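PDB 3JY6: transcriptional regulator, LacI family from Lactobacillus brevis, which probably binds regulatory DNA as a transcription factor, its periplasmic-binding-protein-like domain likely sensing a small effector. Local coordinates for residues Q124-L129 with R144-A149. Residues are numbered along the deposited sequence; the frame is centred on the assembly and turned at random.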
loop_
_atom_site.group_PDB
_atom_site.type_symbol
_atom_site.label_atom_id
_atom_site.label_comp_id
_atom_site.label_asym_id
_atom_site.label_seq_id
_atom_site.Cartn_x
_atom_site.Cartn_y
_atom_site.Cartn_z
ATOM N N GLN A 124 3.341 21.037 25.119
ATOM C CA GLN A 124 4.705 21.574 25.134
ATOM C C GLN A 124 5.779 20.498 24.994
ATOM O O GLN A 124 6.917 20.777 24.599
ATOM C CB GLN A 124 4.935 22.327 26.449
ATOM C CG GLN A 124 3.775 23.214 26.871
ATOM C CD GLN A 124 3.833 24.594 26.253
ATOM O OE1 GLN A 124 4.644 25.433 26.650
ATOM N NE2 GLN A 124 2.976 24.837 25.273
ATOM N N HIS A 125 5.411 19.267 25.326
ATOM C CA HIS A 125 6.345 18.152 25.282
ATOM C C HIS A 125 6.152 17.294 24.038
ATOM O O HIS A 125 5.129 16.625 23.887
ATOM C CB HIS A 125 6.159 17.318 26.548
ATOM C CG HIS A 125 6.939 16.044 26.565
ATOM N ND1 HIS A 125 6.399 14.859 27.012
ATOM C CD2 HIS A 125 8.212 15.766 26.201
ATOM C CE1 HIS A 125 7.303 13.901 26.919
ATOM N NE2 HIS A 125 8.413 14.426 26.430
ATOM N N VAL A 126 7.136 17.307 23.145
ATOM C CA VAL A 126 7.031 16.527 21.923
ATOM C C VAL A 126 7.871 15.259 21.966
ATOM O O VAL A 126 9.054 15.284 22.304
ATOM C CB VAL A 126 7.446 17.356 20.694
ATOM C CG1 VAL A 126 7.096 16.593 19.414
ATOM C CG2 VAL A 126 6.755 18.706 20.723
ATOM N N VAL A 127 7.233 14.145 21.634
ATOM C CA VAL A 127 7.890 12.850 21.605
ATOM C C VAL A 127 7.982 12.469 20.140
ATOM O O VAL A 127 6.990 12.104 19.513
ATOM C CB VAL A 127 7.073 11.790 22.381
ATOM C CG1 VAL A 127 7.717 10.414 22.227
ATOM C CG2 VAL A 127 7.010 12.164 23.857
ATOM N N VAL A 128 9.186 12.578 19.595
ATOM C CA VAL A 128 9.429 12.271 18.194
ATOM C C VAL A 128 9.700 10.783 17.973
ATOM O O VAL A 128 10.599 10.211 18.589
ATOM C CB VAL A 128 10.640 13.063 17.671
ATOM C CG1 VAL A 128 10.819 12.814 16.188
ATOM C CG2 VAL A 128 10.470 14.547 17.962
ATOM N N LEU A 129 8.916 10.159 17.101
ATOM C CA LEU A 129 9.100 8.746 16.772
ATOM C C LEU A 129 9.587 8.738 15.327
ATOM O O LEU A 129 8.899 9.258 14.437
ATOM C CB LEU A 129 7.783 7.985 16.898
ATOM C CG LEU A 129 7.790 6.491 16.562
ATOM C CD1 LEU A 129 8.800 5.739 17.446
ATOM C CD2 LEU A 129 6.379 5.939 16.747
ATOM N N ARG A 144 14.378 18.796 12.545
ATOM C CA ARG A 144 14.946 20.130 12.672
ATOM C C ARG A 144 13.817 21.150 12.798
ATOM O O ARG A 144 13.953 22.167 13.475
ATOM C CB ARG A 144 15.809 20.437 11.443
ATOM C CG ARG A 144 16.497 21.790 11.461
ATOM C CD ARG A 144 17.084 22.117 10.094
ATOM N NE ARG A 144 16.911 23.532 9.798
ATOM C CZ ARG A 144 16.497 24.004 8.629
ATOM N NH1 ARG A 144 16.216 23.169 7.637
ATOM N NH2 ARG A 144 16.344 25.310 8.460
ATOM N N GLY A 145 12.697 20.865 12.143
ATOM C CA GLY A 145 11.558 21.759 12.204
ATOM C C GLY A 145 10.873 21.706 13.561
ATOM O O GLY A 145 10.400 22.723 14.063
ATOM N N ILE A 146 10.819 20.518 14.158
ATOM C CA ILE A 146 10.184 20.355 15.463
ATOM C C ILE A 146 10.957 21.112 16.551
ATOM O O ILE A 146 10.378 21.946 17.260
ATOM C CB ILE A 146 10.050 18.856 15.836
ATOM C CG1 ILE A 146 9.043 18.184 14.894
ATOM C CG2 ILE A 146 9.598 18.708 17.288
ATOM C CD1 ILE A 146 8.940 16.677 15.055
ATOM N N LEU A 147 12.257 20.846 16.669
ATOM C CA LEU A 147 13.091 21.525 17.665
ATOM C C LEU A 147 12.984 23.037 17.526
ATOM O O LEU A 147 13.074 23.761 18.516
ATOM C CB LEU A 147 14.573 21.147 17.521
ATOM C CG LEU A 147 14.993 19.678 17.437
ATOM C CD1 LEU A 147 16.491 19.611 17.169
ATOM C CD2 LEU A 147 14.629 18.938 18.713
ATOM N N ALA A 148 12.801 23.515 16.301
ATOM C CA ALA A 148 12.706 24.947 16.068
ATOM C C ALA A 148 11.385 25.524 16.572
ATOM O O ALA A 148 11.157 26.732 16.475
ATOM C CB ALA A 148 12.872 25.235 14.596
ATOM N N ALA A 149 10.525 24.670 17.123
ATOM C CA ALA A 149 9.231 25.135 17.621
ATOM C C ALA A 149 8.842 24.625 19.010
ATOM O O ALA A 149 7.850 25.086 19.572
ATOM C CB ALA A 149 8.134 24.771 16.627
#
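I146 packs its two methyls, CG2 and CD1, against V126 and V128. All three residues are buried, and the contact across the segments is purely apolar. No hydrogen bond links 124-129 to 144-149.

The two branches of I146 divide the work. CG2 meets CG1 of V126 at 3.9 Å, and these two side chains pass each other at a slant. CD1 meets CG2 of V128, also at 3.9 Å, and here the side chains come end to end. The I146 torsions explain the split. CG1 lies anti to the carbonyl carbon (chi1 -68°), and the chain then runs on extended, which carries CD1 out to V128. Both valines have similar chi1 values, yet they offer different methyls. V126 uses the one anti to its backbone N, and V128 the one beside it. One isoleucine therefore spans two residues that project from the same face of the strand. The CA atoms of V126 and I146 are 8.1 Å apart, and the two segments bury 122 Å² in all.

At the end of the helix, the N of A149 bonds to the O of I146 at 2.7 Å, while the bond from A148 N to R144 O is weak. The helix ends at L147, just after the contact.

Neighbouring elements enclose I146. F186 of strand 183-187 touches both V126 and I146, and T115 of helix 107-119 also touches I146. On the strand's other face, H125 is hydrogen-bonded to D154 and T183.

Strand 125-131, helix 137-147 and strand 152-158 form a beta-alpha-beta unit. Such packing of a helix on a parallel sheet is characteristic of the Rossmann-like subdomains of the periplasmic-binding-protein fold found in LacI-family regulators.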